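Local structure of uronate isomerase (Caulobacter crescentus, 2Q01) at residues N411-N416 and K467-L472; I37-G42 and A427-A432; A241-G246 and D302-Q307; I165-T170 and D473-W478. The protein catalyses the isomerisation of D-glucuronate to D-fructuronate and of D-galacturonate to D-tagaturonate in the pentose and glucuronate interconversion pathway. All coordinates share one frame; numbering follows the deposited sequence.

Contact 1: N411-N416 and K467-L472. With K (potassium ion), chain E.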
loop_
_atom_site.group_PDB
_atom_site.type_symbol
_atom_site.label_atom_id
_atom_site.label_comp_id
_atom_site.label_asym_id
_atom_site.label_seq_id
_atom_site.Cartn_x
_atom_site.Cartn_y
_atom_site.Cartn_z
ATOM N N ASN B 411 20.053 8.763 1.835
ATOM C CA ASN B 411 19.814 7.631 2.714
ATOM C C ASN B 411 19.448 6.370 1.926
ATOM O O ASN B 411 18.975 5.387 2.500
ATOM C CB ASN B 411 18.685 7.961 3.687
ATOM C CG ASN B 411 19.143 8.829 4.842
ATOM O OD1 ASN B 411 20.189 8.573 5.445
ATOM N ND2 ASN B 411 18.344 9.818 5.198
ATOM N N THR B 412 19.641 6.419 0.611
ATOM C CA THR B 412 19.484 5.249 -0.254
ATOM C C THR B 412 20.855 4.859 -0.832
ATOM O O THR B 412 21.826 5.606 -0.689
ATOM C CB THR B 412 18.411 5.465 -1.368
ATOM O OG1 THR B 412 18.914 6.349 -2.381
ATOM C CG2 THR B 412 17.097 6.025 -0.783
ATOM N N VAL B 413 20.945 3.686 -1.458
ATOM C CA VAL B 413 22.243 3.143 -1.894
ATOM C C VAL B 413 22.350 2.926 -3.413
ATOM O O VAL B 413 23.296 2.299 -3.895
ATOM C CB VAL B 413 22.613 1.824 -1.132
ATOM C CG1 VAL B 413 22.618 2.045 0.354
ATOM C CG2 VAL B 413 21.661 0.679 -1.486
ATOM N N GLY B 414 21.387 3.451 -4.162
ATOM C CA GLY B 414 21.345 3.230 -5.599
ATOM C C GLY B 414 20.706 1.902 -5.967
ATOM O O GLY B 414 19.699 1.504 -5.383
ATOM N N PHE B 415 21.303 1.209 -6.931
ATOM C CA PHE B 415 20.703 0.018 -7.521
ATOM C C PHE B 415 21.652 -1.176 -7.487
ATOM O O PHE B 415 22.853 -1.034 -7.720
ATOM C CB PHE B 415 20.263 0.322 -8.969
ATOM C CG PHE B 415 19.743 -0.875 -9.725
ATOM C CD1 PHE B 415 18.449 -1.340 -9.517
ATOM C CD2 PHE B 415 20.547 -1.534 -10.659
ATOM C CE1 PHE B 415 17.973 -2.454 -10.215
ATOM C CE2 PHE B 415 20.075 -2.649 -11.357
ATOM C CZ PHE B 415 18.789 -3.102 -11.139
ATOM N N ASN B 416 21.101 -2.348 -7.181
ATOM C CA ASN B 416 21.780 -3.614 -7.428
ATOM C C ASN B 416 20.879 -4.531 -8.252
ATOM O O ASN B 416 19.661 -4.506 -8.100
ATOM C CB ASN B 416 22.259 -4.275 -6.123
ATOM C CG ASN B 416 21.123 -4.679 -5.201
ATOM O OD1 ASN B 416 20.759 -3.940 -4.289
ATOM N ND2 ASN B 416 20.572 -5.864 -5.420
ATOM N N LYS B 467 28.944 3.496 -4.671
ATOM C CA LYS B 467 30.348 3.404 -4.289
ATOM C C LYS B 467 30.612 3.765 -2.823
ATOM O O LYS B 467 31.272 3.008 -2.119
ATOM C CB LYS B 467 31.199 4.282 -5.195
ATOM C CG LYS B 467 31.779 3.577 -6.389
ATOM C CD LYS B 467 32.722 4.512 -7.114
ATOM C CE LYS B 467 33.759 3.739 -7.882
ATOM N NZ LYS B 467 34.822 4.624 -8.431
ATOM N N LYS B 468 30.101 4.909 -2.368
ATOM C CA LYS B 468 30.278 5.322 -0.973
ATOM C C LYS B 468 29.679 4.322 0.008
ATOM O O LYS B 468 30.338 3.932 0.973
ATOM C CB LYS B 468 29.713 6.727 -0.718
ATOM C CG LYS B 468 30.760 7.822 -0.833
ATOM C CD LYS B 468 30.231 9.190 -0.416
ATOM C CE LYS B 468 31.296 10.261 -0.640
ATOM N NZ LYS B 468 30.795 11.641 -0.403
ATOM N N ALA B 469 28.451 3.892 -0.277
ATOM C CA ALA B 469 27.681 3.026 0.615
ATOM C C ALA B 469 28.303 1.648 0.787
ATOM O O ALA B 469 28.281 1.087 1.885
ATOM C CB ALA B 469 26.258 2.902 0.124
ATOM N N TYR B 470 28.865 1.124 -0.298
ATOM C CA TYR B 470 29.506 -0.187 -0.292
ATOM C C TYR B 470 31.024 -0.103 -0.168
ATOM O O TYR B 470 31.714 -1.070 -0.461
ATOM C CB TYR B 470 29.121 -0.975 -1.545
ATOM C CG TYR B 470 27.706 -1.475 -1.501
ATOM C CD1 TYR B 470 26.660 -0.715 -2.018
ATOM C CD2 TYR B 470 27.405 -2.707 -0.924
ATOM C CE1 TYR B 470 25.351 -1.175 -1.955
ATOM C CE2 TYR B 470 26.105 -3.173 -0.862
ATOM C CZ TYR B 470 25.084 -2.403 -1.381
ATOM O OH TYR B 470 23.798 -2.871 -1.324
ATOM N N LYS B 471 31.523 1.060 0.255
ATOM C CA LYS B 471 32.951 1.297 0.528
ATOM C C LYS B 471 33.876 0.837 -0.612
ATOM O O LYS B 471 34.919 0.216 -0.390
ATOM C CB LYS B 471 33.349 0.692 1.885
ATOM C CG LYS B 471 32.541 1.224 3.079
ATOM C CD LYS B 471 32.870 0.461 4.355
ATOM C CE LYS B 471 32.119 1.025 5.556
ATOM N NZ LYS B 471 32.565 0.411 6.849
ATOM N N LEU B 472 33.464 1.162 -1.834
ATOM C CA LEU B 472 34.135 0.737 -3.056
ATOM C C LEU B 472 35.144 1.765 -3.575
ATOM O O LEU B 472 35.660 1.631 -4.691
ATOM C CB LEU B 472 33.082 0.439 -4.129
ATOM C CG LEU B 472 32.699 -0.998 -4.494
ATOM C CD1 LEU B 472 32.945 -1.978 -3.377
ATOM C CD2 LEU B 472 31.249 -1.038 -4.905
HETATM K K K E . 20.628 7.034 7.627
HETATM O O HOH W 1 22.428 -2.202 -3.432
HETATM O O HOH W 2 23.150 7.234 6.959
#
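Val-413 and Asn-416 meet Ala-469 and Tyr-470 here, one by direct packing and the other through a water, on a loop that starts at a metal. At its head, Asn-411 sends OD1 to the potassium ion, 2.7 Å from it, and water 2 is a further ligand. Carbonyl oxygens of Ala-375, Tyr-378 and Leu-381 and that of Ser-75 of the second subunit complete the site, so the ion ties two copies of the protein together. Two residues on, Val-413 turns toward the helix end. With CG1 beside its own backbone N (chi1 -57°), that methyl lies 3.7 Å from Ala-469 CB. Val-413 CB is 4.1 Å from Tyr-470 CE1, the two side chains crossing at about a right angle. Asn-416 then faces the phenol: water 1 donates to Asn-416 OD1 at 2.6 Å and is also bonded to Tyr-470 OH, bridging a pair of buried polar groups that do not touch directly. Behind Tyr-470 a Schellman motif finishes helix 451-469, with Leu-472 N bonded to Lys-467 O at 2.9 Å. Strand 357-359 packs against the contact through Ile-358, which touches both Val-413 and Tyr-470, while the loop itself runs between helices 393-407 and 425-445.

Contact 2: I37-G42 and A427-A432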
loop_
_atom_site.group_PDB
_atom_site.type_symbol
_atom_site.label_atom_id
_atom_site.label_comp_id
_atom_site.label_asym_id
_atom_site.label_seq_id
_atom_site.Cartn_x
_atom_site.Cartn_y
_atom_site.Cartn_z
ATOM N N ILE B 37 28.949 0.161 -14.897
ATOM C CA ILE B 37 28.010 -0.553 -14.041
ATOM C C ILE B 37 28.673 -0.946 -12.712
ATOM O O ILE B 37 29.721 -1.595 -12.688
ATOM C CB ILE B 37 27.437 -1.792 -14.770
ATOM C CG1 ILE B 37 26.502 -1.353 -15.902
ATOM C CG2 ILE B 37 26.702 -2.717 -13.803
ATOM C CD1 ILE B 37 26.214 -2.439 -16.918
ATOM N N ILE B 38 28.070 -0.517 -11.611
ATOM C CA ILE B 38 28.482 -0.968 -10.285
ATOM C C ILE B 38 27.405 -1.890 -9.738
ATOM O O ILE B 38 26.251 -1.480 -9.536
ATOM C CB ILE B 38 28.738 0.204 -9.324
ATOM C CG1 ILE B 38 29.875 1.072 -9.858
ATOM C CG2 ILE B 38 29.071 -0.307 -7.923
ATOM C CD1 ILE B 38 29.845 2.462 -9.318
ATOM N N SER B 39 27.799 -3.138 -9.516
ATOM C CA SER B 39 26.868 -4.194 -9.160
ATOM C C SER B 39 27.260 -4.841 -7.819
ATOM O O SER B 39 27.861 -5.918 -7.793
ATOM C CB SER B 39 26.814 -5.220 -10.294
ATOM O OG SER B 39 25.854 -6.219 -10.032
ATOM N N PRO B 40 26.888 -4.195 -6.696
ATOM C CA PRO B 40 27.457 -4.533 -5.394
ATOM C C PRO B 40 26.778 -5.704 -4.662
ATOM O O PRO B 40 27.255 -6.115 -3.603
ATOM C CB PRO B 40 27.300 -3.234 -4.611
ATOM C CG PRO B 40 26.113 -2.550 -5.227
ATOM C CD PRO B 40 25.882 -3.120 -6.591
ATOM N N HIS B 41 25.693 -6.237 -5.226
ATOM C CA HIS B 41 25.065 -7.450 -4.711
ATOM C C HIS B 41 24.439 -8.275 -5.829
ATOM O O HIS B 41 23.554 -7.795 -6.546
ATOM C CB HIS B 41 24.009 -7.122 -3.650
ATOM C CG HIS B 41 23.395 -8.334 -3.019
ATOM N ND1 HIS B 41 22.084 -8.703 -3.233
ATOM C CD2 HIS B 41 23.919 -9.273 -2.195
ATOM C CE1 HIS B 41 21.824 -9.808 -2.557
ATOM N NE2 HIS B 41 22.921 -10.176 -1.921
ATOM N N GLY B 42 24.889 -9.521 -5.961
ATOM C CA GLY B 42 24.379 -10.415 -6.998
ATOM C C GLY B 42 24.767 -11.872 -6.831
ATOM O O GLY B 42 25.492 -12.229 -5.896
ATOM N N ALA B 427 21.039 -4.775 -19.156
ATOM C CA ALA B 427 19.594 -4.575 -19.326
ATOM C C ALA B 427 18.908 -4.038 -18.071
ATOM O O ALA B 427 18.103 -3.118 -18.152
ATOM C CB ALA B 427 18.931 -5.870 -19.769
ATOM N N ARG B 428 19.256 -4.618 -16.923
ATOM C CA ARG B 428 18.653 -4.283 -15.630
ATOM C C ARG B 428 19.115 -2.942 -15.092
ATOM O O ARG B 428 18.333 -2.207 -14.484
ATOM C CB ARG B 428 18.956 -5.379 -14.604
ATOM C CG ARG B 428 18.123 -6.623 -14.786
ATOM C CD ARG B 428 18.761 -7.819 -14.108
ATOM N NE ARG B 428 18.087 -9.070 -14.461
ATOM C CZ ARG B 428 17.015 -9.556 -13.842
ATOM N NH1 ARG B 428 16.472 -8.906 -12.821
ATOM N NH2 ARG B 428 16.484 -10.702 -14.249
ATOM N N HIS B 429 20.394 -2.642 -15.296
ATOM C CA HIS B 429 20.962 -1.348 -14.927
ATOM C C HIS B 429 20.454 -0.212 -15.799
ATOM O O HIS B 429 20.296 0.900 -15.312
ATOM C CB HIS B 429 22.487 -1.393 -14.936
ATOM C CG HIS B 429 23.077 -1.785 -13.621
ATOM N ND1 HIS B 429 23.188 -3.098 -13.218
ATOM C CD2 HIS B 429 23.575 -1.038 -12.609
ATOM C CE1 HIS B 429 23.731 -3.142 -12.015
ATOM N NE2 HIS B 429 23.979 -1.906 -11.625
ATOM N N ASP B 430 20.185 -0.499 -17.073
ATOM C CA ASP B 430 19.566 0.471 -17.977
ATOM C C ASP B 430 18.158 0.859 -17.533
ATOM O O ASP B 430 17.805 2.041 -17.563
ATOM C CB ASP B 430 19.525 -0.050 -19.411
ATOM C CG ASP B 430 19.325 1.061 -20.418
ATOM O OD1 ASP B 430 18.202 1.206 -20.943
ATOM O OD2 ASP B 430 20.291 1.810 -20.662
ATOM N N VAL B 431 17.363 -0.135 -17.127
ATOM C CA VAL B 431 16.013 0.087 -16.583
ATOM C C VAL B 431 16.067 0.977 -15.335
ATOM O O VAL B 431 15.276 1.907 -15.198
ATOM C CB VAL B 431 15.308 -1.260 -16.258
ATOM C CG1 VAL B 431 14.015 -1.063 -15.459
ATOM C CG2 VAL B 431 15.015 -2.015 -17.516
ATOM N N ALA B 432 17.023 0.698 -14.448
ATOM C CA ALA B 432 17.241 1.504 -13.240
ATOM C C ALA B 432 17.509 2.960 -13.577
ATOM O O ALA B 432 16.953 3.859 -12.954
ATOM C CB ALA B 432 18.396 0.944 -12.444
#
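Strand 37-39 is the first of the parallel strands in this TIM-barrel enzyme, and Ile-37 and Ile-38 are where it meets His-429 of the surrounding helix 425-445. The strand and helix axes approach to 9.8 Å and run at 103° to each other, and the His-429 side chain reaches from the helix to the strand. Ile-37 sets a methyl over the face of that ring: CG2 sits over its centre, 3.5 Å from the centroid, in a CH-pi contact. The torsion about CA-CB of Ile-37 sets CG2 anti to the backbone N and puts CG1 beside that N, where it passes 4.1 Å from His-429 CB. The ring's far edge is polar. His-429 NE2 donates to Ile-38 O at 3.1 Å, somewhat bent at 147°, and the donor stands 58° above the carbonyl plane. Since ND1 is hydrogen-bonded as well, the two bonds probably restrain rotation of the ring. Ser-39 CB brushes His-429 CE1 at 4.1 Å, while its OG is turned to Asp-417. Beyond Pro-40 the chain enters His-41, Gly-42 and His-43, the His-X-His sequence that in many relatives of this superfamily binds a catalytic metal. Around the contact, Phe-415 meets His-429 edge-to-face, the side chain of Ile-38 packs on Tyr-463 and Lys-467 of helix 451-469, and strand 165-169 runs parallel beside strand 37-39 in the sheet.

Contact 3: A241-G246 and D302-Q307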
loop_
_atom_site.group_PDB
_atom_site.type_symbol
_atom_site.label_atom_id
_atom_site.label_comp_id
_atom_site.label_asym_id
_atom_site.label_seq_id
_atom_site.Cartn_x
_atom_site.Cartn_y
_atom_site.Cartn_z
ATOM N N ALA B 241 38.803 -13.587 5.536
ATOM C CA ALA B 241 39.091 -14.236 4.257
ATOM C C ALA B 241 38.285 -13.646 3.098
ATOM O O ALA B 241 38.769 -13.597 1.970
ATOM C CB ALA B 241 38.842 -15.733 4.358
ATOM N N PHE B 242 37.061 -13.210 3.385
ATOM C CA PHE B 242 36.194 -12.583 2.388
ATOM C C PHE B 242 36.670 -11.170 2.058
ATOM O O PHE B 242 36.695 -10.783 0.892
ATOM C CB PHE B 242 34.742 -12.562 2.870
ATOM C CG PHE B 242 33.977 -13.831 2.590
ATOM C CD1 PHE B 242 34.320 -15.032 3.204
ATOM C CD2 PHE B 242 32.882 -13.817 1.732
ATOM C CE1 PHE B 242 33.604 -16.200 2.958
ATOM C CE2 PHE B 242 32.158 -14.979 1.476
ATOM C CZ PHE B 242 32.522 -16.172 2.087
ATOM N N ILE B 243 37.044 -10.419 3.092
ATOM C CA ILE B 243 37.660 -9.093 2.963
ATOM C C ILE B 243 38.912 -9.139 2.083
ATOM O O ILE B 243 39.078 -8.311 1.177
ATOM C CB ILE B 243 37.995 -8.504 4.361
ATOM C CG1 ILE B 243 36.706 -8.121 5.080
ATOM C CG2 ILE B 243 38.906 -7.276 4.263
ATOM C CD1 ILE B 243 36.822 -8.101 6.567
ATOM N N ASP B 244 39.766 -10.129 2.344
ATOM C CA ASP B 244 40.972 -10.378 1.554
ATOM C C ASP B 244 40.658 -10.766 0.107
ATOM O O ASP B 244 41.489 -10.582 -0.784
ATOM C CB ASP B 244 41.829 -11.462 2.214
ATOM C CG ASP B 244 42.434 -11.015 3.538
ATOM O OD1 ASP B 244 42.797 -11.898 4.344
ATOM O OD2 ASP B 244 42.550 -9.793 3.778
ATOM N N ALA B 245 39.456 -11.295 -0.115
ATOM C CA ALA B 245 38.964 -11.609 -1.453
ATOM C C ALA B 245 38.208 -10.422 -2.073
ATOM O O ALA B 245 37.653 -10.530 -3.172
ATOM C CB ALA B 245 38.080 -12.849 -1.412
ATOM N N GLY B 246 38.180 -9.302 -1.354
ATOM C CA GLY B 246 37.629 -8.058 -1.876
ATOM C C GLY B 246 36.265 -7.642 -1.362
ATOM O O GLY B 246 35.765 -6.583 -1.746
ATOM N N ASP B 302 35.627 -4.998 11.603
ATOM C CA ASP B 302 36.130 -5.265 10.243
ATOM C C ASP B 302 35.524 -4.426 9.109
ATOM O O ASP B 302 35.985 -4.499 7.966
ATOM C CB ASP B 302 36.115 -6.775 9.908
ATOM C CG ASP B 302 34.707 -7.386 9.845
ATOM O OD1 ASP B 302 34.610 -8.619 10.037
ATOM O OD2 ASP B 302 33.706 -6.677 9.594
ATOM N N GLY B 303 34.499 -3.641 9.427
ATOM C CA GLY B 303 33.929 -2.687 8.478
ATOM C C GLY B 303 33.092 -3.263 7.348
ATOM O O GLY B 303 32.916 -2.619 6.311
ATOM N N LEU B 304 32.580 -4.474 7.540
ATOM C CA LEU B 304 31.644 -5.074 6.593
ATOM C C LEU B 304 30.264 -4.433 6.658
ATOM O O LEU B 304 29.627 -4.416 7.707
ATOM C CB LEU B 304 31.536 -6.578 6.822
ATOM C CG LEU B 304 31.967 -7.510 5.691
ATOM C CD1 LEU B 304 33.204 -7.006 4.993
ATOM C CD2 LEU B 304 32.174 -8.915 6.215
ATOM N N VAL B 305 29.821 -3.898 5.526
ATOM C CA VAL B 305 28.493 -3.304 5.396
ATOM C C VAL B 305 27.436 -4.407 5.422
ATOM O O VAL B 305 27.531 -5.392 4.706
ATOM C CB VAL B 305 28.381 -2.452 4.111
ATOM C CG1 VAL B 305 26.956 -2.081 3.842
ATOM C CG2 VAL B 305 29.230 -1.193 4.232
ATOM N N MET B 306 26.427 -4.236 6.263
ATOM C CA MET B 306 25.506 -5.311 6.558
ATOM C C MET B 306 24.187 -5.152 5.811
ATOM O O MET B 306 23.434 -4.222 6.071
ATOM C CB MET B 306 25.275 -5.330 8.061
ATOM C CG MET B 306 24.753 -6.607 8.612
ATOM S SD MET B 306 24.742 -6.442 10.395
ATOM C CE MET B 306 23.053 -6.918 10.693
ATOM N N GLN B 307 23.903 -6.065 4.889
ATOM C CA GLN B 307 22.624 -6.041 4.178
ATOM C C GLN B 307 21.613 -7.009 4.781
ATOM O O GLN B 307 21.866 -8.208 4.875
ATOM C CB GLN B 307 22.810 -6.371 2.698
ATOM C CG GLN B 307 23.873 -5.561 1.991
ATOM C CD GLN B 307 24.118 -6.058 0.580
ATOM O OE1 GLN B 307 24.994 -6.890 0.348
ATOM N NE2 GLN B 307 23.329 -5.563 -0.369
#
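Ile-243 lays its long branch over Asp-302 and Leu-304, joining the C-terminal ends of helices 228-244 and 281-302 of the TIM barrel. Each of these helices leads into a strand, 249-252 and 305-308, and the two strands are parallel neighbours. The overlap is shared along the isoleucine: Ile-243 CD1 comes within 3.7 Å of Asp-302 CB, and Ile-243 CG1 lies at the same 3.7 Å from Leu-304 CD1. Both partners are met at a slant. CG1 of Ile-243 stands beside its own backbone N (chi1 -71°), which carries the branch toward Asp-302 and Leu-304. No hydrogen bond crosses between the two segments, so the join is apolar, with the aspartate lending its methylene. The helix ends themselves are closed by the backbone. Gly-246, with positive phi, completes a Schellman motif, its N bonded to Ile-243 O at 2.9 Å; Gly-303 likewise leaves its helix with positive phi. The carboxylate of Asp-302 adds a polar tie to helix 228-244, the helix that carries Ile-243: OD2 forms a salt bridge with Arg-239. The same oxygen makes an Asx turn, where Leu-304 N donates to Asp-302 OD2 at 3.2 Å, nearly straight at 158°, reaching the anti side of the carboxylate.

Contact 4: I165-T170 and D473-W478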
loop_
_atom_site.group_PDB
_atom_site.type_symbol
_atom_site.label_atom_id
_atom_site.label_comp_id
_atom_site.label_asym_id
_atom_site.label_seq_id
_atom_site.Cartn_x
_atom_site.Cartn_y
_atom_site.Cartn_z
ATOM N N ILE B 165 31.474 -3.245 -16.874
ATOM C CA ILE B 165 31.260 -3.504 -15.465
ATOM C C ILE B 165 32.511 -3.094 -14.718
ATOM O O ILE B 165 33.611 -3.550 -15.025
ATOM C CB ILE B 165 30.870 -4.969 -15.191
ATOM C CG1 ILE B 165 29.599 -5.319 -15.979
ATOM C CG2 ILE B 165 30.661 -5.202 -13.682
ATOM C CD1 ILE B 165 29.350 -6.804 -16.184
ATOM N N GLU B 166 32.334 -2.197 -13.757
ATOM C CA GLU B 166 33.429 -1.750 -12.922
ATOM C C GLU B 166 33.635 -2.713 -11.758
ATOM O O GLU B 166 34.750 -3.174 -11.523
ATOM C CB GLU B 166 33.159 -0.341 -12.416
ATOM C CG GLU B 166 34.304 0.231 -11.617
ATOM C CD GLU B 166 34.374 1.731 -11.693
ATOM O OE1 GLU B 166 34.361 2.357 -10.619
ATOM O OE2 GLU B 166 34.451 2.280 -12.817
ATOM N N THR B 167 32.547 -3.009 -11.048
ATOM C CA THR B 167 32.552 -3.909 -9.897
ATOM C C THR B 167 31.402 -4.898 -10.031
ATOM O O THR B 167 30.276 -4.503 -10.334
ATOM C CB THR B 167 32.389 -3.113 -8.577
ATOM O OG1 THR B 167 33.482 -2.197 -8.436
ATOM C CG2 THR B 167 32.336 -4.035 -7.358
ATOM N N LEU B 168 31.697 -6.181 -9.830
ATOM C CA LEU B 168 30.665 -7.213 -9.741
ATOM C C LEU B 168 30.885 -8.030 -8.477
ATOM O O LEU B 168 31.966 -8.571 -8.268
ATOM C CB LEU B 168 30.706 -8.128 -10.970
ATOM C CG LEU B 168 29.686 -9.261 -11.103
ATOM C CD1 LEU B 168 28.260 -8.724 -11.132
ATOM C CD2 LEU B 168 29.962 -10.071 -12.357
ATOM N N ALA B 169 29.862 -8.113 -7.634
ATOM C CA ALA B 169 29.941 -8.931 -6.425
ATOM C C ALA B 169 29.141 -10.220 -6.570
ATOM O O ALA B 169 28.016 -10.216 -7.073
ATOM C CB ALA B 169 29.480 -8.141 -5.196
ATOM N N THR B 170 29.742 -11.322 -6.137
ATOM C CA THR B 170 29.051 -12.603 -6.040
ATOM C C THR B 170 28.726 -12.884 -4.562
ATOM O O THR B 170 29.111 -12.113 -3.686
ATOM C CB THR B 170 29.891 -13.741 -6.659
ATOM O OG1 THR B 170 30.975 -14.068 -5.785
ATOM C CG2 THR B 170 30.455 -13.323 -8.012
ATOM N N ASP B 473 35.435 2.770 -2.750
ATOM C CA ASP B 473 36.298 3.888 -3.132
ATOM C C ASP B 473 37.790 3.548 -3.190
ATOM O O ASP B 473 38.565 4.268 -3.822
ATOM C CB ASP B 473 36.052 5.089 -2.213
ATOM C CG ASP B 473 34.734 5.798 -2.513
ATOM O OD1 ASP B 473 34.106 6.314 -1.562
ATOM O OD2 ASP B 473 34.325 5.843 -3.695
ATOM N N GLN B 474 38.187 2.462 -2.532
ATOM C CA GLN B 474 39.550 1.954 -2.652
ATOM C C GLN B 474 39.567 0.731 -3.556
ATOM O O GLN B 474 39.203 -0.366 -3.128
ATOM C CB GLN B 474 40.155 1.593 -1.286
ATOM C CG GLN B 474 40.251 2.735 -0.281
ATOM C CD GLN B 474 39.251 2.600 0.858
ATOM O OE1 GLN B 474 39.626 2.282 1.986
ATOM N NE2 GLN B 474 37.973 2.831 0.565
ATOM N N ARG B 475 39.966 0.929 -4.812
ATOM C CA ARG B 475 40.225 -0.186 -5.718
ATOM C C ARG B 475 41.482 -0.904 -5.253
ATOM O O ARG B 475 42.466 -0.255 -4.883
ATOM C CB ARG B 475 40.434 0.293 -7.162
ATOM C CG ARG B 475 39.180 0.730 -7.896
ATOM C CD ARG B 475 38.362 -0.443 -8.401
ATOM N NE ARG B 475 38.775 -0.898 -9.727
ATOM C CZ ARG B 475 37.952 -1.486 -10.596
ATOM N NH1 ARG B 475 38.387 -1.878 -11.789
ATOM N NH2 ARG B 475 36.683 -1.674 -10.275
ATOM N N PRO B 476 41.455 -2.248 -5.251
ATOM C CA PRO B 476 42.681 -2.966 -4.946
ATOM C C PRO B 476 43.617 -3.002 -6.155
ATOM O O PRO B 476 43.186 -2.746 -7.284
ATOM C CB PRO B 476 42.189 -4.372 -4.585
ATOM C CG PRO B 476 40.684 -4.337 -4.666
ATOM C CD PRO B 476 40.333 -3.168 -5.503
ATOM N N ASP B 477 44.885 -3.323 -5.905
ATOM C CA ASP B 477 45.930 -3.325 -6.931
ATOM C C ASP B 477 45.740 -4.414 -7.985
ATOM O O ASP B 477 46.209 -4.271 -9.116
ATOM C CB ASP B 477 47.314 -3.478 -6.284
ATOM C CG ASP B 477 47.587 -2.430 -5.212
ATOM O OD1 ASP B 477 48.559 -1.659 -5.371
ATOM O OD2 ASP B 477 46.834 -2.376 -4.212
ATOM N N TRP B 478 45.050 -5.491 -7.609
ATOM C CA TRP B 478 44.856 -6.647 -8.489
ATOM C C TRP B 478 43.823 -6.438 -9.596
ATOM O O TRP B 478 43.758 -7.221 -10.550
ATOM C CB TRP B 478 44.534 -7.914 -7.680
ATOM C CG TRP B 478 43.352 -7.832 -6.736
ATOM C CD1 TRP B 478 43.400 -7.639 -5.387
ATOM C CD2 TRP B 478 41.957 -7.980 -7.069
ATOM N NE1 TRP B 478 42.131 -7.650 -4.857
ATOM C CE2 TRP B 478 41.227 -7.856 -5.867
ATOM C CE3 TRP B 478 41.255 -8.209 -8.264
ATOM C CZ2 TRP B 478 39.830 -7.944 -5.825
ATOM C CZ3 TRP B 478 39.871 -8.303 -8.221
ATOM C CH2 TRP B 478 39.173 -8.168 -7.008
#
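Arg-475 presents the edge of its guanidinium to the backbone of Glu-166, where NH2 donates to Glu-166 O at 2.7 Å. The bond is fairly straight, 159°, and the oxygen lies close to the guanidinium plane, although the donor stands well above the plane of the carbonyl. Beside it, Glu-166 CG comes within 3.3 Å of Arg-475 NH2, and Thr-167 OG1 lies at the same edge, 3.7 Å from that nitrogen. Thr-167 OG1 has its hydrogen bond with His-192 ND1 instead. To arrive here the arginine chain is kinked at chi2 (-78°) and again at chi3, and its NE is anchored on Arg-480 O. His-192 of strand 192-194 packs against both Arg-475 and Pro-476. The contact thus fastens the tail after helix 451-469 to the corner where strand 165-169 turns. Chemically, the cation is bonded to a neutral carbonyl and not to the nearby carboxylate: Glu-166 OE1 remains 4.7 Å from Arg-475 NH2 and forms its salt bridge with Lys-467, though a longer-range attraction to the arginine may remain.

The centres of contacts 1 and 2 lie about 12 Å apart and the two touch: Phe-415 CG lies 3.5 Å from Ala-432 CB, and Tyr-470 CG is 3.6 Å from Pro-40 CB. Contact 2 joins contact 4 through the sheet, with Ile-37 O 2.9 Å from Glu-166 N in a probable hydrogen bond. Lys-467 NZ of contact 1 reaches Glu-166 OE1 of contact 4 at 3.2 Å, and Lys-471 NZ probably bonds Gly-303 O of contact 3 at 3.1 Å, so segment 467-472 touches all three other contacts. His-41, Gln-307 and the end of 411-416 converge where the active site of such barrels is expected, whereas the potassium ion sits at the subunit interface.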